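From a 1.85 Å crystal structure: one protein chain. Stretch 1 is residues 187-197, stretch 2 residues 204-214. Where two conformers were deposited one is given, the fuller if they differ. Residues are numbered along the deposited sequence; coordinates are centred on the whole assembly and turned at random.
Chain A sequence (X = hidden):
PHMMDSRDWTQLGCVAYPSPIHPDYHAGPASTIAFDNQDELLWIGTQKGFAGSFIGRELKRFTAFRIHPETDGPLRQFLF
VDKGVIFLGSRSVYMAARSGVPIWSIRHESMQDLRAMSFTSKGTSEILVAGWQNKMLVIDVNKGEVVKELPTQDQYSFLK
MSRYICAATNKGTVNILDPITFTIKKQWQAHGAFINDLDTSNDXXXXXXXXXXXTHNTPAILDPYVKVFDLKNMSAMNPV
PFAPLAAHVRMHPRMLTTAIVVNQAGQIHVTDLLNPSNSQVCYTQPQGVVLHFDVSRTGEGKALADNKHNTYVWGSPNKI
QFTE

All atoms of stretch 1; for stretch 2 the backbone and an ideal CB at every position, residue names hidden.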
ATOM      1  N   GLN A 187     -21.019  23.229 -44.283  1.00 36.12           N
ATOM      2  CA  GLN A 187     -20.944  21.805 -43.972  0.50 41.73           C
ATOM      3  C   GLN A 187     -20.537  21.021 -45.221  1.00 45.64           C
ATOM      4  O   GLN A 187     -21.063  21.263 -46.315  1.00 46.85           O
ATOM      5  CB  GLN A 187     -22.283  21.305 -43.415  0.50 40.51           C
ATOM      6  CG  GLN A 187     -22.768  22.114 -42.211  0.50 40.65           C
ATOM      7  CD  GLN A 187     -23.937  21.481 -41.477  0.50 45.88           C
ATOM      8  OE1 GLN A 187     -25.058  21.989 -41.519  0.50 50.11           O
ATOM      9  NE2 GLN A 187     -23.676  20.378 -40.777  0.50 42.44           N
ATOM     10  N   TRP A 188     -19.599  20.096 -45.052  1.00 39.25           N
ATOM     11  CA  TRP A 188     -19.053  19.315 -46.152  1.00 40.54           C
ATOM     12  C   TRP A 188     -19.291  17.830 -45.900  1.00 40.86           C
ATOM     13  O   TRP A 188     -18.919  17.310 -44.848  1.00 36.53           O
ATOM     14  CB  TRP A 188     -17.555  19.625 -46.298  1.00 39.94           C
ATOM     15  CG  TRP A 188     -16.792  18.806 -47.299  1.00 41.22           C
ATOM     16  CD1 TRP A 188     -17.191  18.450 -48.561  1.00 48.14           C
ATOM     17  CD2 TRP A 188     -15.487  18.247 -47.120  1.00 39.71           C
ATOM     18  NE1 TRP A 188     -16.213  17.701 -49.171  1.00 44.85           N
ATOM     19  CE2 TRP A 188     -15.156  17.563 -48.307  1.00 39.38           C
ATOM     20  CE3 TRP A 188     -14.564  18.254 -46.062  1.00 36.22           C
ATOM     21  CZ2 TRP A 188     -13.943  16.895 -48.470  1.00 39.23           C
ATOM     22  CZ3 TRP A 188     -13.362  17.587 -46.225  1.00 36.95           C
ATOM     23  CH2 TRP A 188     -13.065  16.911 -47.420  1.00 38.79           C
ATOM     24  N   GLN A 189     -19.918  17.147 -46.852  1.00 37.49           N
ATOM     25  CA  GLN A 189     -20.151  15.712 -46.699  1.00 41.16           C
ATOM     26  C   GLN A 189     -18.907  14.947 -47.136  1.00 42.26           C
ATOM     27  O   GLN A 189     -18.689  14.730 -48.324  1.00 47.62           O
ATOM     28  CB  GLN A 189     -21.364  15.260 -47.510  1.00 39.18           C
ATOM     29  CG  GLN A 189     -21.735  13.819 -47.246  1.00 47.50           C
ATOM     30  CD  GLN A 189     -22.368  13.643 -45.893  1.00 52.42           C
ATOM     31  OE1 GLN A 189     -23.365  14.293 -45.580  1.00 55.34           O
ATOM     32  NE2 GLN A 189     -21.789  12.773 -45.069  1.00 53.32           N
ATOM     33  N   ALA A 190     -18.081  14.547 -46.178  1.00 36.47           N
ATOM     34  CA  ALA A 190     -16.811  13.916 -46.517  1.00 33.74           C
ATOM     35  C   ALA A 190     -16.976  12.416 -46.724  1.00 34.70           C
ATOM     36  O   ALA A 190     -16.639  11.888 -47.783  1.00 33.53           O
ATOM     37  CB  ALA A 190     -15.773  14.203 -45.437  1.00 35.46           C
ATOM     38  N   HIS A 191     -17.492  11.723 -45.717  1.00 34.31           N
ATOM     39  CA  HIS A 191     -17.689  10.282 -45.826  1.00 37.35           C
ATOM     40  C   HIS A 191     -19.071   9.889 -45.320  1.00 37.11           C
ATOM     41  O   HIS A 191     -19.760  10.690 -44.697  1.00 38.69           O
ATOM     42  CB  HIS A 191     -16.588   9.540 -45.060  1.00 34.18           C
ATOM     43  CG  HIS A 191     -15.207   9.957 -45.458  1.00 35.70           C
ATOM     44  ND1 HIS A 191     -14.455   9.263 -46.383  1.00 35.62           N
ATOM     45  CD2 HIS A 191     -14.449  11.015 -45.075  1.00 36.12           C
ATOM     46  CE1 HIS A 191     -13.293   9.873 -46.549  1.00 32.63           C
ATOM     47  NE2 HIS A 191     -13.266  10.940 -45.770  1.00 33.11           N
ATOM     48  N   GLY A 192     -19.482   8.659 -45.613  1.00 36.84           N
ATOM     49  CA  GLY A 192     -20.834   8.228 -45.334  1.00 39.43           C
ATOM     50  C   GLY A 192     -21.244   8.125 -43.871  1.00 38.15           C
ATOM     51  O   GLY A 192     -22.366   8.485 -43.533  1.00 37.07           O
ATOM     52  N   ALA A 193     -20.359   7.630 -43.005  1.00 30.83           N
ATOM     53  CA  ALA A 193     -20.725   7.407 -41.600  1.00 29.57           C
ATOM     54  C   ALA A 193     -19.660   7.840 -40.601  1.00 32.45           C
ATOM     55  O   ALA A 193     -19.980   8.154 -39.444  1.00 31.67           O
ATOM     56  CB  ALA A 193     -21.055   5.936 -41.369  1.00 31.61           C
ATOM     57  N   PHE A 194     -18.394   7.809 -41.005  1.00 33.03           N
ATOM     58  CA  PHE A 194     -17.327   8.194 -40.081  1.00 30.98           C
ATOM     59  C   PHE A 194     -16.104   8.756 -40.776  1.00 30.15           C
ATOM     60  O   PHE A 194     -15.829   8.487 -41.943  1.00 32.61           O
ATOM     61  CB  PHE A 194     -16.887   7.009 -39.199  1.00 27.72           C
ATOM     62  CG  PHE A 194     -16.127   5.943 -39.939  1.00 30.15           C
ATOM     63  CD1 PHE A 194     -16.812   4.928 -40.614  1.00 32.10           C
ATOM     64  CD2 PHE A 194     -14.740   5.938 -39.954  1.00 32.11           C
ATOM     65  CE1 PHE A 194     -16.118   3.941 -41.303  1.00 31.38           C
ATOM     66  CE2 PHE A 194     -14.038   4.961 -40.640  1.00 31.90           C
ATOM     67  CZ  PHE A 194     -14.730   3.957 -41.321  1.00 32.26           C
ATOM     68  N   ILE A 195     -15.362   9.513 -39.991  1.00 27.17           N
ATOM     69  CA  ILE A 195     -14.090  10.083 -40.381  1.00 25.73           C
ATOM     70  C   ILE A 195     -13.055   9.471 -39.448  1.00 27.88           C
ATOM     71  O   ILE A 195     -13.175   9.594 -38.239  1.00 27.82           O
ATOM     72  CB  ILE A 195     -14.131  11.607 -40.273  1.00 31.92           C
ATOM     73  CG1 ILE A 195     -14.936  12.171 -41.459  1.00 33.08           C
ATOM     74  CG2 ILE A 195     -12.713  12.202 -40.251  1.00 28.17           C
ATOM     75  CD1 ILE A 195     -15.332  13.613 -41.322  1.00 28.13           C
ATOM     76  N   ASN A 196     -12.083   8.761 -40.010  1.00 28.26           N
ATOM     77  CA  ASN A 196     -11.029   8.136 -39.224  1.00 26.74           C
ATOM     78  C   ASN A 196      -9.851   9.094 -38.964  1.00 24.60           C
ATOM     79  O   ASN A 196      -9.040   8.879 -38.057  1.00 26.02           O
ATOM     80  CB  ASN A 196     -10.520   6.878 -39.934  1.00 29.70           C
ATOM     81  CG  ASN A 196      -9.708   5.994 -39.015  1.00 33.51           C
ATOM     82  OD1 ASN A 196     -10.143   5.684 -37.915  1.00 31.46           O
ATOM     83  ND2 ASN A 196      -8.513   5.611 -39.445  1.00 31.22           N
ATOM     84  N   ASP A 197      -9.762  10.144 -39.774  1.00 26.16           N
ATOM     85  CA  ASP A 197      -8.662  11.098 -39.667  1.00 27.11           C
ATOM     86  C   ASP A 197      -8.999  12.392 -40.397  1.00 23.57           C
ATOM     87  O   ASP A 197      -9.687  12.389 -41.423  1.00 27.39           O
ATOM     88  CB  ASP A 197      -7.367  10.504 -40.239  1.00 25.18           C
ATOM     89  CG  ASP A 197      -6.103  11.162 -39.650  1.00 35.09           C
ATOM     90  OD1 ASP A 197      -6.235  12.132 -38.876  1.00 32.79           O
ATOM     91  OD2 ASP A 197      -4.983  10.690 -39.946  1.00 31.14           O
ATOM     92  N   UNK A 204      -6.308  23.773 -47.375  1.00 35.33           N
ATOM     93  CA  UNK A 204      -6.999  22.505 -47.616  1.00 32.41           C
ATOM     94  C   UNK A 204      -7.526  21.815 -46.367  1.00 33.34           C
ATOM     95  O   UNK A 204      -6.977  21.970 -45.277  1.00 34.52           O
ATOM     96  CB  UNK A 204      -6.053  21.547 -48.343  1.00 32.41           C
ATOM     97  N   UNK A 205      -8.593  21.040 -46.550  1.00 30.12           N
ATOM     98  CA  UNK A 205      -8.930  19.966 -45.620  1.00 30.65           C
ATOM     99  C   UNK A 205      -8.756  18.626 -46.321  1.00 34.38           C
ATOM    100  O   UNK A 205      -9.090  18.493 -47.504  1.00 33.60           O
ATOM    101  CB  UNK A 205     -10.358  20.121 -45.093  1.00 30.65           C
ATOM    102  N   UNK A 206      -8.229  17.641 -45.598  1.00 28.83           N
ATOM    103  CA  UNK A 206      -8.159  16.278 -46.109  1.00 28.92           C
ATOM    104  C   UNK A 206      -8.689  15.307 -45.051  1.00 32.85           C
ATOM    105  O   UNK A 206      -8.432  15.466 -43.855  1.00 28.74           O
ATOM    106  CB  UNK A 206      -6.725  15.920 -46.505  1.00 28.92           C
ATOM    107  N   UNK A 207      -9.466  14.315 -45.481  1.00 31.15           N
ATOM    108  CA  UNK A 207     -10.017  13.355 -44.532  1.00 31.16           C
ATOM    109  C   UNK A 207      -9.935  11.931 -45.038  1.00 30.05           C
ATOM    110  O   UNK A 207      -9.904  11.687 -46.253  1.00 31.58           O
ATOM    111  CB  UNK A 207     -11.473  13.703 -44.216  1.00 31.16           C
ATOM    112  N   UNK A 208      -9.903  11.005 -44.082  1.00 28.33           N
ATOM    113  CA  UNK A 208     -10.071   9.581 -44.340  1.00 31.32           C
ATOM    114  C   UNK A 208     -11.309   9.102 -43.587  1.00 31.28           C
ATOM    115  O   UNK A 208     -11.605   9.599 -42.512  1.00 31.06           O
ATOM    116  CB  UNK A 208      -8.830   8.790 -43.923  1.00 31.32           C
ATOM    117  N   UNK A 209     -12.038   8.141 -44.138  1.00 30.48           N
ATOM    118  CA  UNK A 209     -13.210   7.661 -43.435  1.00 29.62           C
ATOM    119  C   UNK A 209     -13.896   6.552 -44.203  1.00 30.50           C
ATOM    120  O   UNK A 209     -13.283   5.937 -45.083  1.00 32.38           O
ATOM    121  CB  UNK A 209     -14.188   8.810 -43.182  1.00 29.62           C
ATOM    122  N   UNK A 210     -15.161   6.303 -43.877  1.00 31.68           N
ATOM    123  CA  UNK A 210     -15.925   5.253 -44.542  1.00 31.71           C
ATOM    124  C   UNK A 210     -17.432   5.422 -44.466  1.00 33.08           C
ATOM    125  O   UNK A 210     -17.944   6.318 -43.787  1.00 33.52           O
ATOM    126  CB  UNK A 210     -15.549   3.897 -43.941  1.00 31.71           C
ATOM    127  N   UNK A 211     -18.140   4.530 -45.156  1.00 33.81           N
ATOM    128  CA  UNK A 211     -19.577   4.652 -45.361  1.00 35.90           C
ATOM    129  C   UNK A 211     -20.441   4.067 -44.246  1.00 36.33           C
ATOM    130  O   UNK A 211     -21.608   4.436 -44.126  1.00 37.79           O
ATOM    131  CB  UNK A 211     -19.950   3.975 -46.682  1.00 35.90           C
ATOM    132  N   UNK A 212     -19.887   3.154 -43.445  1.00 33.52           N
ATOM    133  CA  UNK A 212     -20.655   2.538 -42.355  1.00 32.55           C
ATOM    134  C   UNK A 212     -19.794   2.210 -41.158  1.00 31.11           C
ATOM    135  O   UNK A 212     -18.704   1.658 -41.305  1.00 34.67           O
ATOM    136  CB  UNK A 212     -21.346   1.264 -42.846  1.00 32.55           C
ATOM    137  N   UNK A 213     -20.309   2.514 -39.973  1.00 35.31           N
ATOM    138  CA  UNK A 213     -19.652   2.078 -38.755  1.00 27.83           C
ATOM    139  C   UNK A 213     -19.917   0.580 -38.552  1.00 26.63           C
ATOM    140  O   UNK A 213     -20.799  -0.022 -39.189  1.00 29.16           O
ATOM    141  CB  UNK A 213     -20.138   2.891 -37.554  1.00 27.83           C
ATOM    142  N   UNK A 214     -19.118  -0.008 -37.677  1.00 28.71           N
ATOM    143  CA  UNK A 214     -19.094  -1.453 -37.477  1.00 32.37           C
ATOM    144  C   UNK A 214     -20.398  -1.986 -36.896  1.00 28.24           C
ATOM    145  O   UNK A 214     -20.976  -1.387 -35.981  1.00 26.58           O
ATOM    146  CB  UNK A 214     -17.931  -1.831 -36.558  1.00 32.37           C
TER

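Position 204 has nothing of stretch 1 within 5.5 Å of its ideal CB. The residue is F204.

At position 205 CA-to-CB points toward stretch 1, and the ideal CB lies 4.1 Å from W188 CZ3. An aliphatic or other apolar side chain would suit this neighbour. The residue is I205. Its CG2 packs 3.9 Å from W188 CZ3.

Position 206 points away. Stretch 1 leaves the choice open; V206 is found.

Position 207 points toward stretch 1 again. The ideal CB is 3.6 Å from H191 NE2, with I195 CG2 at 4.4 Å. A small side chain with a polar atom fits: serine, threonine or perhaps cysteine. T207 is deposited, in the p rotamer. OG1 and H191 NE2 form a hydrogen bond of 2.8 Å at the edge of the imidazole, and either could be the donor. T207 CG2 lies 4.0 Å from W188 CZ3.

At position 208 the CB lies on the same face as that of D197, 4.3 Å from D197 CB. Small or medium side chains would suit. The residue is C208, chi1 m. C208 N donates to D197 O (3.0 Å), and C208 O accepts from N196 N (2.7 Å) and, weakly, from D197 N (3.3 Å). This double acceptance accompanies a beta bulge.

Position 209 has almost no room. An ideal CB would be 2.1 Å from F194 O and 2.7 Å from H191 CG, both clashes. Glycine is strongly indicated, and G209 is present. Its CA sits over the H191 ring face, 3.6 Å from the centroid, in a CH-pi contact.

Position 210 is similar. Its ideal CB would clash with F194 CE1 at 2.7 Å, so glycine again fits best. G210 lets the F194 ring lie over the backbone. G210 N donates to F194 O (3.0 Å); G210 O accepts from A193 N (2.9 Å) and F194 N (3.2 Å).

Position 211 points away, and many side chains are possible. S211 is deposited. One water bridges the stretches: it accepts from G192 N (3.1 Å) and is hydrogen-bonded to S211 OG (2.7 Å).

Position 212 also points away, with few constraints. H212 is found; its CA lies 3.6 Å from A193 CB.

Position 213 starts sideways, near A193 and F194. A long side chain could reach back, and a donor could meet A193 O. R213 does so: NE makes a weak hydrogen bond to A193 O (3.5 Å), and the guanidinium face covers F194 CB.

Position 214 is beyond contact; Q214 is deposited.

Stretch 2 (204-214) FIVTCGGSHRQ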
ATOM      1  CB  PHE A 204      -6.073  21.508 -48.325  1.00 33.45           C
ATOM      2  CG  PHE A 204      -5.537  21.999 -49.642  1.00 37.03           C
ATOM      3  CD1 PHE A 204      -6.284  21.872 -50.803  1.00 42.64           C
ATOM      4  CD2 PHE A 204      -4.279  22.570 -49.717  1.00 38.41           C
ATOM      5  CE1 PHE A 204      -5.777  22.330 -52.023  1.00 46.28           C
ATOM      6  CE2 PHE A 204      -3.773  23.030 -50.933  1.00 39.36           C
ATOM      7  CZ  PHE A 204      -4.525  22.900 -52.079  1.00 41.27           C
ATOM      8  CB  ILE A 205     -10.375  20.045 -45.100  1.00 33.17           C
ATOM      9  CG1 ILE A 205     -10.767  21.482 -44.756  1.00 35.13           C
ATOM     10  CG2 ILE A 205     -10.566  19.081 -43.907  1.00 28.74           C
ATOM     11  CD1 ILE A 205     -12.226  21.608 -44.352  1.00 35.10           C
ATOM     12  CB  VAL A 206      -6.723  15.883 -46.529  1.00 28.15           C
ATOM     13  CG1 VAL A 206      -6.357  16.505 -47.872  1.00 31.18           C
ATOM     14  CG2 VAL A 206      -5.705  16.259 -45.431  1.00 30.97           C
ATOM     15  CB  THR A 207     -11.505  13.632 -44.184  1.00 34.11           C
ATOM     16  OG1 THR A 207     -12.310  13.488 -45.363  1.00 37.17           O
ATOM     17  CG2 THR A 207     -11.686  15.025 -43.575  1.00 31.16           C
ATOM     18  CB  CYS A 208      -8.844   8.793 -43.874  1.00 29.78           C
ATOM     19  SG  CYS A 208      -7.305   9.299 -44.643  1.00 34.44           S
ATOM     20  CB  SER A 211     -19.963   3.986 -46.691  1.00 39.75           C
ATOM     21  OG  SER A 211     -19.354   4.657 -47.780  1.00 40.19           O
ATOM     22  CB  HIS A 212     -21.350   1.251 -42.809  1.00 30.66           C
ATOM     23  CG  HIS A 212     -22.224   1.439 -44.008  1.00 40.98           C
ATOM     24  ND1 HIS A 212     -21.839   1.053 -45.273  1.00 42.86           N
ATOM     25  CD2 HIS A 212     -23.444   2.010 -44.141  1.00 40.32           C
ATOM     26  CE1 HIS A 212     -22.798   1.351 -46.134  1.00 43.29           C
ATOM     27  NE2 HIS A 212     -23.784   1.931 -45.471  1.00 47.83           N
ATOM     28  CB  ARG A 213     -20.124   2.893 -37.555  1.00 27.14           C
ATOM     29  CG  ARG A 213     -19.521   4.303 -37.532  1.00 28.98           C
ATOM     30  CD  ARG A 213     -20.080   5.152 -36.404  1.00 26.35           C
ATOM     31  NE  ARG A 213     -19.498   6.496 -36.457  1.00 27.37           N
ATOM     32  CZ  ARG A 213     -18.392   6.855 -35.812  1.00 29.12           C
ATOM     33  NH1 ARG A 213     -17.756   5.968 -35.074  1.00 27.13           N
ATOM     34  NH2 ARG A 213     -17.921   8.097 -35.914  1.00 27.44           N
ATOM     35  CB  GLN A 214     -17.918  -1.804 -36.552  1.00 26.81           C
ATOM     36  CG  GLN A 214     -17.721  -3.290 -36.314  1.00 30.44           C
ATOM     37  CD  GLN A 214     -16.563  -3.548 -35.365  1.00 30.08           C
ATOM     38  OE1 GLN A 214     -16.134  -2.657 -34.621  1.00 27.88           O
ATOM     39  NE2 GLN A 214     -16.074  -4.784 -35.358  1.00 31.25           N
TER
HETATM   40  O   HOH W   1     -17.831   6.871 -47.471  1.00 26.30           O
HETATM   41  O   HOH W   2     -23.785   6.093 -45.600  1.00 43.06           O
HETATM   42  O   HOH W   3     -22.143   7.416 -38.051  1.00 35.67           O
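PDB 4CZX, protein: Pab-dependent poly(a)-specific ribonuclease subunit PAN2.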